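Local coordinates for protein TqaA (Penicillium aethiopicum, PDB 5DLK) that probably closes a nonribosomal peptide into a macrocycle, this chain being the C-terminal condensation-like domain of a fungal peptide synthetase, at residues Arg122-Trp127 against Thr160-Pro165; Asn71-Gly76 against His169-Ile174. One frame throughout, in Å; residues are numbered along the deposited sequence.

In the fold
Both contacts belong to one mixed five-stranded sheet, four of whose strands come from the N-terminal half of the condensation domain and the fifth, 407-415, from its C-terminal half. Contact 1 is the parallel pairing of strand 122-125, outermost in this sheet, with strand 158-163; contact 2 is the antiparallel pairing of strand 169-177 with strand 67-75, further in. The two meet directly, strands 158-163 and 169-177 being neighbours in the sheet. Contact 1, partly buried, has charged side chains paired outside it and a water on one face; the more buried contact 2 relies on paired backbone bonds, with apolar and aromatic side chains on one face and mostly polar ones on the other.

Contact 1: residues Arg122-Trp127 against Thr160-Pro165; sequences REVQCW and TLVSCP
The guanidinium of R122 meets T160 at its edge: OG1 lies 13° out of the guanidinium plane and takes bonds from NE (3.1 Å) and NH2 (3.1 Å) of R122. The bend at chi3 (68°) turns NE back to this hydroxyl, and NH2 also forms a salt bridge with D144 of helix 132-144. An alanine in place of R122 would probably leave T160 OG1 without these two donors and the D144 carboxylate without its charged mate. V124 and V162 share the face of R122 and lie side by side, while C126 SG presses closely on V162 CG1 at 3.4 Å. On the other face a water sits among E123, L161 and S163, 2.9 Å from S163 OG and 3.0 Å from L161 O. It also reaches E123 OE1, but acceptors around it outnumber its protons, so these bonds may not all hold at once; E123 OE2 forms a salt bridge with R85. Between these two faces runs a regular parallel ladder, in which R122 O accepts from L161 N, L161 O from V124 N, and V124 O from S163 N. Its last rung, C126 N to S163 O, is nearly straight (2.9 Å, 175°). These strands are the two ends of a beta-alpha-beta unit whose helix 132-144 packs on R122 and V162. Helix 81-94 covers L161 and S163 on the opposite face, and strand 169-177 continues the sheet beyond 158-163.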
ATOM      1  N   ARG A 122      18.625 -13.140 -11.373  1.00 24.21           N
ATOM      2  CA  ARG A 122      18.760 -13.016 -12.816  1.00 25.27           C
ATOM      3  C   ARG A 122      19.894 -12.024 -13.073  1.00 23.53           C
ATOM      4  O   ARG A 122      19.911 -10.912 -12.534  1.00 24.54           O
ATOM      5  CB  ARG A 122      17.444 -12.564 -13.459  1.00 24.25           C
ATOM      6  CG  ARG A 122      17.524 -12.271 -14.942  1.00 24.56           C
ATOM      7  CD  ARG A 122      16.161 -11.915 -15.539  1.00 24.52           C
ATOM      8  NE  ARG A 122      15.661 -10.626 -15.045  1.00 23.12           N
ATOM      9  CZ  ARG A 122      14.586 -10.009 -15.531  1.00 22.00           C
ATOM     10  NH1 ARG A 122      13.898 -10.559 -16.525  1.00 22.05           N
ATOM     11  NH2 ARG A 122      14.205  -8.838 -15.026  1.00 24.09           N
ATOM     12  N   GLU A 123      20.875 -12.431 -13.870  1.00 23.86           N
ATOM     13  CA  GLU A 123      22.070 -11.612 -14.020  1.00 24.42           C
ATOM     14  C   GLU A 123      22.343 -11.345 -15.482  1.00 25.18           C
ATOM     15  O   GLU A 123      22.177 -12.233 -16.316  1.00 25.12           O
ATOM     16  CB  GLU A 123      23.288 -12.287 -13.379  1.00 29.96           C
ATOM     17  CG  GLU A 123      23.092 -12.646 -11.925  1.00 35.16           C
ATOM     18  CD  GLU A 123      24.331 -12.411 -11.094  1.00 40.50           C
ATOM     19  OE1 GLU A 123      25.196 -11.612 -11.511  1.00 45.23           O
ATOM     20  OE2 GLU A 123      24.430 -13.024 -10.012  1.00 47.62           O
ATOM     21  N   VAL A 124      22.736 -10.111 -15.773  1.00 25.45           N
ATOM     22  CA  VAL A 124      23.089  -9.710 -17.123  1.00 25.85           C
ATOM     23  C   VAL A 124      24.469  -9.064 -17.120  1.00 26.81           C
ATOM     24  O   VAL A 124      24.732  -8.159 -16.335  1.00 25.39           O
ATOM     25  CB  VAL A 124      22.072  -8.706 -17.714  1.00 29.64           C
ATOM     26  CG1 VAL A 124      22.498  -8.280 -19.104  1.00 25.88           C
ATOM     27  CG2 VAL A 124      20.664  -9.303 -17.737  1.00 30.25           C
ATOM     28  N   GLN A 125      25.359  -9.539 -17.991  1.00 26.89           N
ATOM     29  CA  GLN A 125      26.611  -8.832 -18.239  1.00 26.14           C
ATOM     30  C   GLN A 125      26.454  -8.131 -19.575  1.00 22.02           C
ATOM     31  O   GLN A 125      26.281  -8.785 -20.594  1.00 23.90           O
ATOM     32  CB  GLN A 125      27.819  -9.790 -18.241  1.00 31.09           C
ATOM     33  CG  GLN A 125      28.111 -10.432 -16.885  1.00 32.23           C
ATOM     34  CD  GLN A 125      27.248 -11.668 -16.595  1.00 39.02           C
ATOM     35  OE1 GLN A 125      27.199 -12.609 -17.394  1.00 39.55           O
ATOM     36  NE2 GLN A 125      26.563 -11.666 -15.445  1.00 35.04           N
ATOM     37  N   CYS A 126      26.462  -6.798 -19.558  1.00 23.97           N
ATOM     38  CA  CYS A 126      26.144  -6.015 -20.741  1.00 22.59           C
ATOM     39  C   CYS A 126      27.313  -5.945 -21.705  1.00 23.86           C
ATOM     40  O   CYS A 126      28.458  -6.157 -21.303  1.00 25.15           O
ATOM     41  CB  CYS A 126      25.759  -4.596 -20.371  1.00 24.64           C
ATOM     42  SG  CYS A 126      24.296  -4.466 -19.331  1.00 30.63           S
ATOM     43  N   TRP A 127      27.008  -5.627 -22.955  1.00 24.71           N
ATOM     44  CA  TRP A 127      28.036  -5.232 -23.923  1.00 26.49           C
ATOM     45  C   TRP A 127      28.735  -3.968 -23.437  1.00 30.10           C
ATOM     46  O   TRP A 127      28.122  -3.142 -22.763  1.00 26.46           O
ATOM     47  CB  TRP A 127      27.431  -4.957 -25.286  1.00 24.14           C
ATOM     48  CG  TRP A 127      26.971  -6.131 -26.067  1.00 23.88           C
ATOM     49  CD1 TRP A 127      27.659  -7.287 -26.306  1.00 22.90           C
ATOM     50  CD2 TRP A 127      25.744  -6.237 -26.790  1.00 23.26           C
ATOM     51  NE1 TRP A 127      26.920  -8.113 -27.112  1.00 25.10           N
ATOM     52  CE2 TRP A 127      25.743  -7.485 -27.432  1.00 22.64           C
ATOM     53  CE3 TRP A 127      24.635  -5.399 -26.942  1.00 26.24           C
ATOM     54  CZ2 TRP A 127      24.674  -7.927 -28.200  1.00 23.19           C
ATOM     55  CZ3 TRP A 127      23.588  -5.828 -27.717  1.00 24.95           C
ATOM     56  CH2 TRP A 127      23.611  -7.080 -28.339  1.00 25.88           C
ATOM     57  N   THR A 160      17.319  -8.929  -9.854  1.00 22.20           N
ATOM     58  CA  THR A 160      18.051  -8.831 -11.120  1.00 25.37           C
ATOM     59  C   THR A 160      19.299  -8.005 -10.867  1.00 24.01           C
ATOM     60  O   THR A 160      19.262  -7.017 -10.150  1.00 23.58           O
ATOM     61  CB  THR A 160      17.205  -8.181 -12.245  1.00 26.10           C
ATOM     62  OG1 THR A 160      15.997  -8.927 -12.448  1.00 22.51           O
ATOM     63  CG2 THR A 160      17.979  -8.162 -13.561  1.00 24.67           C
ATOM     64  N   LEU A 161      20.412  -8.411 -11.468  1.00 24.39           N
ATOM     65  CA  LEU A 161      21.670  -7.699 -11.307  1.00 23.85           C
ATOM     66  C   LEU A 161      22.263  -7.496 -12.690  1.00 27.37           C
ATOM     67  O   LEU A 161      22.588  -8.474 -13.362  1.00 24.88           O
ATOM     68  CB  LEU A 161      22.620  -8.505 -10.416  1.00 31.09           C
ATOM     69  CG  LEU A 161      23.860  -7.831  -9.850  1.00 32.47           C
ATOM     70  CD1 LEU A 161      23.463  -6.546  -9.151  1.00 32.71           C
ATOM     71  CD2 LEU A 161      24.534  -8.783  -8.869  1.00 32.94           C
ATOM     72  N   VAL A 162      22.348  -6.242 -13.129  1.00 23.77           N
ATOM     73  CA  VAL A 162      22.781  -5.931 -14.494  1.00 28.71           C
ATOM     74  C   VAL A 162      24.081  -5.138 -14.434  1.00 29.37           C
ATOM     75  O   VAL A 162      24.126  -4.056 -13.856  1.00 25.33           O
ATOM     76  CB  VAL A 162      21.693  -5.149 -15.265  1.00 27.49           C
ATOM     77  CG1 VAL A 162      22.149  -4.823 -16.671  1.00 25.74           C
ATOM     78  CG2 VAL A 162      20.406  -5.964 -15.326  1.00 26.62           C
ATOM     79  N   SER A 163      25.143  -5.678 -15.040  1.00 27.34           N
ATOM     80  CA  SER A 163      26.489  -5.142 -14.848  1.00 27.88           C
ATOM     81  C   SER A 163      27.158  -4.670 -16.138  1.00 28.96           C
ATOM     82  O   SER A 163      27.036  -5.309 -17.176  1.00 27.09           O
ATOM     83  CB  SER A 163      27.401  -6.207 -14.216  1.00 29.96           C
ATOM     84  OG  SER A 163      26.921  -6.609 -12.951  1.00 41.96           O
ATOM     85  N   CYS A 164      27.872  -3.556 -16.048  1.00 29.24           N
ATOM     86  CA  CYS A 164      28.839  -3.181 -17.077  1.00 32.08           C
ATOM     87  C   CYS A 164      30.101  -4.022 -16.898  1.00 32.03           C
ATOM     88  O   CYS A 164      30.418  -4.421 -15.776  1.00 31.63           O
ATOM     89  CB  CYS A 164      29.187  -1.699 -16.986  1.00 26.34           C
ATOM     90  SG  CYS A 164      27.812  -0.575 -17.256  1.00 36.65           S
ATOM     91  N   PRO A 165      30.838  -4.274 -17.999  1.00 35.35           N
ATOM     92  CA  PRO A 165      32.059  -5.095 -18.012  1.00 36.10           C
ATOM     93  C   PRO A 165      33.013  -4.962 -16.809  1.00 40.30           C
ATOM     94  O   PRO A 165      33.545  -5.981 -16.365  1.00 53.44           O
ATOM     95  CB  PRO A 165      32.744  -4.632 -19.295  1.00 34.59           C
ATOM     96  CG  PRO A 165      31.603  -4.439 -20.223  1.00 37.76           C
ATOM     97  CD  PRO A 165      30.464  -3.871 -19.365  1.00 30.49           C
TER
HETATM   98  O   HOH W   1      25.527  -9.166 -13.339  1.00 36.67           O

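Contact 2: residues Asn71-Gly76 against His169-Ile174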
ATOM      1  N   ASN A  71      14.869   0.014  -8.036  1.00 21.11           N
ATOM      2  CA  ASN A  71      16.111  -0.039  -8.817  1.00 22.41           C
ATOM      3  C   ASN A  71      17.233   0.750  -8.166  1.00 24.79           C
ATOM      4  O   ASN A  71      17.081   1.933  -7.875  1.00 27.74           O
ATOM      5  CB  ASN A  71      15.872   0.505 -10.216  1.00 22.95           C
ATOM      6  CG  ASN A  71      14.721  -0.169 -10.905  1.00 21.26           C
ATOM      7  OD1 ASN A  71      14.433  -1.339 -10.650  1.00 23.06           O
ATOM      8  ND2 ASN A  71      14.041   0.567 -11.783  1.00 22.90           N
ATOM      9  N   TRP A  72      18.368   0.094  -7.960  1.00 27.38           N
ATOM     10  CA  TRP A  72      19.500   0.730  -7.314  1.00 23.78           C
ATOM     11  C   TRP A  72      20.695   0.765  -8.257  1.00 29.50           C
ATOM     12  O   TRP A  72      21.244  -0.278  -8.581  1.00 24.20           O
ATOM     13  CB  TRP A  72      19.862  -0.017  -6.043  1.00 26.59           C
ATOM     14  CG  TRP A  72      18.752   0.002  -5.032  1.00 27.36           C
ATOM     15  CD1 TRP A  72      17.860  -0.999  -4.764  1.00 28.02           C
ATOM     16  CD2 TRP A  72      18.405   1.095  -4.187  1.00 28.94           C
ATOM     17  NE1 TRP A  72      16.984  -0.597  -3.778  1.00 28.38           N
ATOM     18  CE2 TRP A  72      17.298   0.687  -3.408  1.00 28.69           C
ATOM     19  CE3 TRP A  72      18.927   2.381  -4.001  1.00 26.84           C
ATOM     20  CZ2 TRP A  72      16.718   1.514  -2.454  1.00 28.52           C
ATOM     21  CZ3 TRP A  72      18.338   3.205  -3.055  1.00 30.47           C
ATOM     22  CH2 TRP A  72      17.243   2.767  -2.298  1.00 29.92           C
ATOM     23  N   THR A  73      21.088   1.957  -8.687  1.00 26.46           N
ATOM     24  CA  THR A  73      22.256   2.098  -9.555  1.00 28.60           C
ATOM     25  C   THR A  73      23.475   2.311  -8.669  1.00 29.52           C
ATOM     26  O   THR A  73      23.559   3.300  -7.944  1.00 29.02           O
ATOM     27  CB  THR A  73      22.110   3.266 -10.542  1.00 27.30           C
ATOM     28  OG1 THR A  73      20.911   3.104 -11.307  1.00 27.71           O
ATOM     29  CG2 THR A  73      23.306   3.320 -11.503  1.00 26.80           C
ATOM     30  N   ILE A  74      24.413   1.370  -8.739  1.00 27.84           N
ATOM     31  CA  ILE A  74      25.563   1.330  -7.842  1.00 27.86           C
ATOM     32  C   ILE A  74      26.843   1.593  -8.641  1.00 35.10           C
ATOM     33  O   ILE A  74      27.128   0.873  -9.590  1.00 29.65           O
ATOM     34  CB  ILE A  74      25.675  -0.029  -7.139  1.00 29.78           C
ATOM     35  CG1 ILE A  74      24.352  -0.394  -6.441  1.00 32.32           C
ATOM     36  CG2 ILE A  74      26.816  -0.020  -6.130  1.00 34.15           C
ATOM     37  CD1 ILE A  74      24.318  -1.809  -5.896  1.00 32.64           C
ATOM     38  N   LYS A  75      27.595   2.623  -8.263  1.00 32.71           N
ATOM     39  CA  LYS A  75      28.821   2.979  -8.986  1.00 35.97           C
ATOM     40  C   LYS A  75      30.017   3.081  -8.055  1.00 38.29           C
ATOM     41  O   LYS A  75      29.935   3.698  -6.995  1.00 40.45           O
ATOM     42  CB  LYS A  75      28.646   4.298  -9.734  1.00 33.14           C
ATOM     43  CG  LYS A  75      27.757   4.203 -10.946  1.00 33.26           C
ATOM     44  CD  LYS A  75      27.505   5.569 -11.552  1.00 29.48           C
ATOM     45  CE  LYS A  75      26.590   5.451 -12.751  1.00 35.08           C
ATOM     46  NZ  LYS A  75      26.094   6.783 -13.206  1.00 41.74           N
ATOM     47  N   GLY A  76      31.133   2.476  -8.458  1.00 39.72           N
ATOM     48  CA  GLY A  76      32.361   2.566  -7.690  1.00 43.82           C
ATOM     49  C   GLY A  76      33.189   1.304  -7.774  1.00 46.79           C
ATOM     50  O   GLY A  76      32.766   0.312  -8.367  1.00 46.30           O
ATOM     51  N   HIS A 169      29.811  -0.308 -12.531  1.00 34.48           N
ATOM     52  CA  HIS A 169      28.522   0.324 -12.818  1.00 31.99           C
ATOM     53  C   HIS A 169      27.515  -0.811 -12.946  1.00 31.98           C
ATOM     54  O   HIS A 169      27.562  -1.600 -13.894  1.00 30.62           O
ATOM     55  CB  HIS A 169      28.572   1.174 -14.085  1.00 30.67           C
ATOM     56  CG  HIS A 169      27.264   1.818 -14.443  1.00 32.67           C
ATOM     57  ND1 HIS A 169      27.134   2.687 -15.504  1.00 35.31           N
ATOM     58  CD2 HIS A 169      26.032   1.713 -13.890  1.00 31.42           C
ATOM     59  CE1 HIS A 169      25.878   3.090 -15.590  1.00 37.77           C
ATOM     60  NE2 HIS A 169      25.187   2.511 -14.624  1.00 31.98           N
ATOM     61  N   VAL A 170      26.615  -0.896 -11.974  1.00 27.80           N
ATOM     62  CA  VAL A 170      25.751  -2.054 -11.821  1.00 26.23           C
ATOM     63  C   VAL A 170      24.348  -1.569 -11.412  1.00 26.69           C
ATOM     64  O   VAL A 170      24.238  -0.592 -10.690  1.00 28.04           O
ATOM     65  CB  VAL A 170      26.346  -3.011 -10.764  1.00 32.19           C
ATOM     66  CG1 VAL A 170      25.295  -3.844 -10.103  1.00 33.51           C
ATOM     67  CG2 VAL A 170      27.453  -3.884 -11.371  1.00 28.97           C
ATOM     68  N   VAL A 171      23.294  -2.211 -11.909  1.00 25.77           N
ATOM     69  CA  VAL A 171      21.941  -1.928 -11.398  1.00 25.18           C
ATOM     70  C   VAL A 171      21.387  -3.181 -10.737  1.00 25.51           C
ATOM     71  O   VAL A 171      21.377  -4.251 -11.337  1.00 23.54           O
ATOM     72  CB  VAL A 171      20.972  -1.446 -12.508  1.00 22.43           C
ATOM     73  CG1 VAL A 171      19.540  -1.237 -11.934  1.00 25.52           C
ATOM     74  CG2 VAL A 171      21.476  -0.152 -13.134  1.00 26.33           C
ATOM     75  N   LEU A 172      20.944  -3.034  -9.489  1.00 23.32           N
ATOM     76  CA  LEU A 172      20.279  -4.109  -8.772  1.00 23.85           C
ATOM     77  C   LEU A 172      18.798  -3.790  -8.749  1.00 21.81           C
ATOM     78  O   LEU A 172      18.445  -2.676  -8.383  1.00 22.11           O
ATOM     79  CB  LEU A 172      20.814  -4.222  -7.350  1.00 25.24           C
ATOM     80  CG  LEU A 172      20.001  -5.056  -6.358  1.00 24.75           C
ATOM     81  CD1 LEU A 172      20.110  -6.530  -6.675  1.00 25.21           C
ATOM     82  CD2 LEU A 172      20.467  -4.753  -4.948  1.00 30.61           C
ATOM     83  N   THR A 173      17.940  -4.724  -9.165  1.00 23.72           N
ATOM     84  CA  THR A 173      16.497  -4.487  -9.019  1.00 24.02           C
ATOM     85  C   THR A 173      15.809  -5.544  -8.157  1.00 24.52           C
ATOM     86  O   THR A 173      16.199  -6.719  -8.104  1.00 22.38           O
ATOM     87  CB  THR A 173      15.779  -4.390 -10.391  1.00 20.77           C
ATOM     88  OG1 THR A 173      15.480  -5.694 -10.900  1.00 26.61           O
ATOM     89  CG2 THR A 173      16.646  -3.620 -11.408  1.00 21.47           C
ATOM     90  N   ILE A 174      14.780  -5.088  -7.452  1.00 22.04           N
ATOM     91  CA  ILE A 174      13.977  -5.935  -6.598  1.00 20.35           C
ATOM     92  C   ILE A 174      12.540  -5.799  -7.077  1.00 22.17           C
ATOM     93  O   ILE A 174      11.988  -4.707  -7.014  1.00 22.02           O
ATOM     94  CB  ILE A 174      14.104  -5.502  -5.118  1.00 27.66           C
ATOM     95  CG1 ILE A 174      15.576  -5.212  -4.786  1.00 27.63           C
ATOM     96  CG2 ILE A 174      13.469  -6.524  -4.184  1.00 27.31           C
ATOM     97  CD1 ILE A 174      15.811  -4.574  -3.418  1.00 32.77           C
TER
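I74 N donates to V170 O in a short, almost straight bond (2.8 Å, 178°), and V170 N answers to I74 O at 3.0 Å. W72 and L172 repeat this two-bond exchange, so hydrogen-bonded pairs alternate with the non-hydrogen-bonded pairs N71-T173, T73-V171 and K75-H169 of a regular antiparallel ladder. At its end K75 lies alongside H169, its CE over the centre of the imidazole, 3.7 Å from the ring centroid and 9° off the normal, a CH-pi contact. With CG anti to the backbone N (chi1 179°), the H169 ring is carried across to K75 and T73, whose CG2 comes obliquely to within 3.7 Å of H169 NE2. N71 OD1 touches T173 CG2 at 3.3 Å, though its hydrogen bond goes to S69 OG. On the face of I74 and L172, I174 CD1 approaches the W72 indole at its edge, 4.2 Å from W72 NE1; F190 and Y410 add edge-to-face ring contacts. Both strands are inner ones: 407-415 continues the sheet beyond 67-75, and helix 132-144 packs on T73, H169 and V171. The pairing thus rests mainly on backbone bonds, with an apolar face around W72 and I74 and a mixed one around T73 and H169, where K75 NZ, 4.6 Å from H169 NE2, would probably disfavour a protonated imidazole.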